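Local coordinates for putative carboxynorspermidine decarboxylase protein (Sinorhizobium meliloti, PDB 3MT1), which probably catalyses the pyridoxal 5'-phosphate-dependent decarboxylation of carboxynorspermidine and carboxyspermidine, giving norspermidine and spermidine, as a homodimer, at the interface of chains A and B. Sequence-based numbering; all coordinates share one arbitrary frame. Chains: chain A/B, Putative carboxynorspermidine decarboxylase protein.

Contact 1: the interface of chains A and B. Residues chain A 360-361, 364; chain B 40, 42, 62, 65, 327.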
loop_
_atom_site.group_PDB
_atom_site.type_symbol
_atom_site.label_atom_id
_atom_site.label_comp_id
_atom_site.label_asym_id
_atom_site.label_seq_id
_atom_site.Cartn_x
_atom_site.Cartn_y
_atom_site.Cartn_z
ATOM N N TYR A 360 10.790 9.487 4.411
ATOM C CA TYR A 360 9.434 9.536 4.860
ATOM C C TYR A 360 8.902 10.933 4.625
ATOM O O TYR A 360 7.809 11.097 4.027
ATOM C CB TYR A 360 9.330 9.138 6.338
ATOM C CG TYR A 360 8.028 9.518 7.018
ATOM C CD1 TYR A 360 6.839 8.841 6.726
ATOM C CD2 TYR A 360 7.979 10.572 7.918
ATOM C CE1 TYR A 360 5.630 9.184 7.334
ATOM C CE2 TYR A 360 6.770 10.933 8.554
ATOM C CZ TYR A 360 5.596 10.225 8.259
ATOM O OH TYR A 360 4.404 10.578 8.846
ATOM N N GLU A 361 9.654 11.943 5.078
ATOM C CA GLU A 361 9.191 13.325 4.960
ATOM C C GLU A 361 8.961 13.746 3.492
ATOM O O GLU A 361 7.956 14.379 3.163
ATOM C CB GLU A 361 10.155 14.271 5.691
ATOM C CG GLU A 361 9.623 15.687 5.893
ATOM C CD GLU A 361 10.639 16.618 6.547
ATOM O OE1 GLU A 361 11.779 16.708 6.061
ATOM O OE2 GLU A 361 10.304 17.274 7.549
ATOM N N LEU A 364 5.740 12.917 1.537
ATOM C CA LEU A 364 4.539 13.577 2.016
ATOM C C LEU A 364 4.388 14.994 1.526
ATOM O O LEU A 364 3.283 15.535 1.528
ATOM C CB LEU A 364 4.512 13.548 3.540
ATOM C CG LEU A 364 4.143 12.175 4.112
ATOM C CD1 LEU A 364 4.302 12.108 5.660
ATOM C CD2 LEU A 364 2.732 11.816 3.666
ATOM N N ALA B 40 -0.856 13.580 6.667
ATOM C CA ALA B 40 0.448 14.071 7.063
ATOM C C ALA B 40 1.096 14.847 5.903
ATOM O O ALA B 40 2.320 14.892 5.734
ATOM C CB ALA B 40 1.302 12.920 7.525
ATOM N N TRP B 42 2.393 17.688 4.974
ATOM C CA TRP B 42 2.871 18.780 5.796
ATOM C C TRP B 42 2.890 20.173 5.140
ATOM O O TRP B 42 2.786 21.166 5.849
ATOM C CB TRP B 42 4.214 18.455 6.450
ATOM C CG TRP B 42 5.314 17.995 5.536
ATOM C CD1 TRP B 42 5.606 16.700 5.174
ATOM C CD2 TRP B 42 6.285 18.810 4.913
ATOM N NE1 TRP B 42 6.664 16.672 4.344
ATOM C CE2 TRP B 42 7.128 17.954 4.178
ATOM C CE3 TRP B 42 6.543 20.182 4.917
ATOM C CZ2 TRP B 42 8.206 18.433 3.416
ATOM C CZ3 TRP B 42 7.629 20.662 4.177
ATOM C CH2 TRP B 42 8.435 19.791 3.423
ATOM N N GLU B 62 6.268 9.852 12.783
ATOM C CA GLU B 62 5.120 10.736 12.869
ATOM C C GLU B 62 5.268 11.803 13.956
ATOM O O GLU B 62 5.031 13.011 13.682
ATOM C CB GLU B 62 3.796 9.977 12.956
ATOM C CG GLU B 62 3.365 9.442 11.592
ATOM C CD GLU B 62 1.947 8.741 11.541
ATOM O OE1 GLU B 62 1.337 8.403 12.595
ATOM O OE2 GLU B 62 1.451 8.542 10.392
ATOM N N LEU B 65 7.640 14.307 12.685
ATOM C CA LEU B 65 7.040 15.151 11.677
ATOM C C LEU B 65 6.174 16.209 12.347
ATOM O O LEU B 65 6.222 17.349 11.929
ATOM C CB LEU B 65 6.206 14.347 10.662
ATOM C CG LEU B 65 5.446 15.159 9.616
ATOM C CD1 LEU B 65 6.377 15.746 8.561
ATOM C CD2 LEU B 65 4.454 14.323 8.952
ATOM N N VAL B 327 -0.928 8.977 2.804
ATOM C CA VAL B 327 -0.000 8.396 3.765
ATOM C C VAL B 327 0.384 6.923 3.429
ATOM O O VAL B 327 1.254 6.343 4.065
ATOM C CB VAL B 327 -0.613 8.417 5.187
ATOM C CG1 VAL B 327 -0.493 9.837 5.855
ATOM C CG2 VAL B 327 -2.053 7.894 5.135
#
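B:Trp42 and A:Glu361 make the polar link of this patch, a piece of the two-fold homodimer interface in which the C-terminal helix 357-364 of chain A lies against chain B. B:Trp42 NE1 of the indole donates to the backbone carbonyl O of A:Glu361 at 2.9 Å, nearly straight at the hydrogen (174°). The acceptor lies in the indole plane, whereas the nitrogen is tilted out of the plane of the carbonyl. Since the acceptor is a main-chain atom, this bond by itself does not read the glutamate side chain.

That side chain also lies across one face of the same indole, its carboxylate plane turned 43° from the ring. A:Glu361 CG, anti to the backbone N (chi1 -167°), approaches B:Trp42 CE2 at 3.8 Å, and the extended chain beyond it puts CD over the ring face near the rim.

Apolar packing makes up much of the rest. A:Leu364 inserts among B:Ala40, B:Trp42 and B:Leu65: A:Leu364 CB meets B:Trp42 CD1 at 3.7 Å and the carbonyl O of B:Ala40 at 3.4 Å, while A:Leu364 CD1 touches B:Ala40 CB at 3.6 Å and B:Leu65 CD2 at 4.0 Å. B:Val327 is a looser neighbour of the other methyl, CD2. A:Tyr360 reaches between B:Leu65 and B:Glu62 and crosses both side chains at about a right angle. A:Tyr360 CE2 packs 4.1 Å from B:Leu65 CB, and the hydroxyl A:Tyr360 OH lies 3.7 Å from the methyl B:Leu65 CD2.

Contact 2: the interface of chains A and B. Residues chain A 40-42, 65, 327; chain B 360-361, 364.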
loop_
_atom_site.group_PDB
_atom_site.type_symbol
_atom_site.label_atom_id
_atom_site.label_comp_id
_atom_site.label_asym_id
_atom_site.label_seq_id
_atom_site.Cartn_x
_atom_site.Cartn_y
_atom_site.Cartn_z
ATOM N N ALA A 40 11.578 -6.050 -8.299
ATOM C CA ALA A 40 12.262 -4.996 -9.006
ATOM C C ALA A 40 13.446 -4.508 -8.195
ATOM O O ALA A 40 13.890 -3.404 -8.345
ATOM C CB ALA A 40 11.294 -3.868 -9.261
ATOM N N THR A 41 13.929 -5.310 -7.279
ATOM C CA THR A 41 15.047 -4.881 -6.461
ATOM C C THR A 41 16.331 -4.927 -7.296
ATOM O O THR A 41 16.981 -5.974 -7.412
ATOM C CB THR A 41 15.175 -5.764 -5.247
ATOM O OG1 THR A 41 13.914 -5.770 -4.559
ATOM C CG2 THR A 41 16.261 -5.235 -4.314
ATOM N N TRP A 42 16.686 -3.785 -7.867
ATOM C CA TRP A 42 17.600 -3.789 -8.999
ATOM C C TRP A 42 19.057 -4.084 -8.641
ATOM O O TRP A 42 19.841 -4.455 -9.500
ATOM C CB TRP A 42 17.469 -2.522 -9.845
ATOM C CG TRP A 42 17.520 -1.252 -9.065
ATOM C CD1 TRP A 42 16.445 -0.538 -8.582
ATOM C CD2 TRP A 42 18.687 -0.514 -8.708
ATOM N NE1 TRP A 42 16.881 0.584 -7.939
ATOM C CE2 TRP A 42 18.254 0.628 -7.994
ATOM C CE3 TRP A 42 20.060 -0.709 -8.908
ATOM C CZ2 TRP A 42 19.156 1.578 -7.461
ATOM C CZ3 TRP A 42 20.966 0.247 -8.384
ATOM C CH2 TRP A 42 20.498 1.372 -7.662
ATOM N N LEU A 65 13.325 1.192 -15.885
ATOM C CA LEU A 65 14.156 0.442 -14.970
ATOM C C LEU A 65 14.683 -0.810 -15.661
ATOM O O LEU A 65 15.862 -1.125 -15.494
ATOM C CB LEU A 65 13.390 0.053 -13.694
ATOM C CG LEU A 65 14.124 -0.722 -12.585
ATOM C CD1 LEU A 65 14.948 0.251 -11.798
ATOM C CD2 LEU A 65 13.220 -1.443 -11.615
ATOM N N VAL A 327 7.913 -4.119 -3.605
ATOM C CA VAL A 327 7.433 -3.388 -4.728
ATOM C C VAL A 327 6.163 -2.582 -4.322
ATOM O O VAL A 327 5.574 -1.862 -5.099
ATOM C CB VAL A 327 7.199 -4.452 -5.833
ATOM C CG1 VAL A 327 5.897 -4.312 -6.476
ATOM C CG2 VAL A 327 8.368 -4.453 -6.817
ATOM N N TYR B 360 10.904 6.545 -7.820
ATOM C CA TYR B 360 10.637 5.125 -7.996
ATOM C C TYR B 360 11.885 4.277 -7.834
ATOM O O TYR B 360 11.893 3.353 -7.030
ATOM C CB TYR B 360 9.994 4.864 -9.354
ATOM C CG TYR B 360 9.899 3.415 -9.759
ATOM C CD1 TYR B 360 9.037 2.523 -9.098
ATOM C CD2 TYR B 360 10.619 2.949 -10.850
ATOM C CE1 TYR B 360 8.942 1.179 -9.518
ATOM C CE2 TYR B 360 10.540 1.642 -11.271
ATOM C CZ TYR B 360 9.717 0.770 -10.618
ATOM O OH TYR B 360 9.647 -0.503 -11.087
ATOM N N GLU B 361 12.949 4.636 -8.574
ATOM C CA GLU B 361 14.154 3.815 -8.666
ATOM C C GLU B 361 14.804 3.679 -7.307
ATOM O O GLU B 361 15.247 2.582 -6.920
ATOM C CB GLU B 361 15.171 4.421 -9.626
ATOM C CG GLU B 361 16.175 3.407 -10.111
ATOM C CD GLU B 361 17.382 4.005 -10.786
ATOM O OE1 GLU B 361 17.810 3.456 -11.845
ATOM O OE2 GLU B 361 17.905 5.009 -10.255
ATOM N N LEU B 364 13.665 1.164 -4.577
ATOM C CA LEU B 364 13.855 -0.289 -4.837
ATOM C C LEU B 364 15.245 -0.802 -4.534
ATOM O O LEU B 364 15.483 -1.992 -4.473
ATOM C CB LEU B 364 13.541 -0.631 -6.300
ATOM C CG LEU B 364 12.037 -0.683 -6.516
ATOM C CD1 LEU B 364 11.676 -0.614 -7.990
ATOM C CD2 LEU B 364 11.396 -1.898 -5.762
#
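The indole of A:Trp42 is engaged both on a face and at its edge by one residue, B:Glu361. Over one face, displaced toward the rim, stands the carboxylate carbon CD of B:Glu361, with the carboxylate and ring planes turned 37° apart. At the edge, in the ring plane, sits the backbone carbonyl O of the same glutamate. The O of B:Glu361 accepts a hydrogen bond of 2.8 Å from A:Trp42 NE1, close to linear at 172°, and the donor stands tilted from the carbonyl plane. Placing CG between its backbone N and carbonyl carbon (chi1 50°) turns the tryptophan ring toward the end of the partner helix. The phenol ring of B:Tyr360 crosses A:Leu65 at about a right angle: B:Tyr360 CE2 is 4.1 Å from A:Leu65 CB, and the hydroxyl B:Tyr360 OH is 3.7 Å from the methyl A:Leu65 CD2.

B:Leu364 fills the ground between these two rings. B:Leu364 CD1 packs on A:Ala40 CB at 3.5 Å and also meets A:Leu65 CD2, while B:Leu364 CB rests against A:Trp42 CD1 at 3.7 Å. The second methyl, B:Leu364 CD2, has A:Val327 CG2 at 4.1 Å. A:Leu65 uses its two branches differently: CD2 serves the leucine and tyrosine, whereas A:Leu65 CD1 touches B:Glu361 CG at 3.8 Å. A:Thr41 borders the patch with its methyl CG2 near the carbonyl O of B:Leu364.

In the fold, the stretch from A:Ala40 to A:Trp42 follows strand 31-35 and runs into the 3-10 helix 42-44, on the barrel domain typical of class-II decarboxylases. A:Leu65 comes from helix 60-70 and A:Val327 from a loop. Together they receive the C-terminal helix 357-362 of chain B and the leucine just beyond it.

Contact 1 and contact 2 are twins related by the dimer two-fold, with the chains exchanged and the centres of their C-alpha atoms about 22 Å apart. Each pairs residues 360, 361 and 364 of one subunit with 40, 42, 65 and 327 of the other, so each C-terminal segment docks on the other subunit and each chain is giver and receiver. The copies differ slightly: the terminal helix extends through residue 364 in chain A but ends at 362 in chain B. This reciprocal docking fits a homodimer, and probably contributes to its stability.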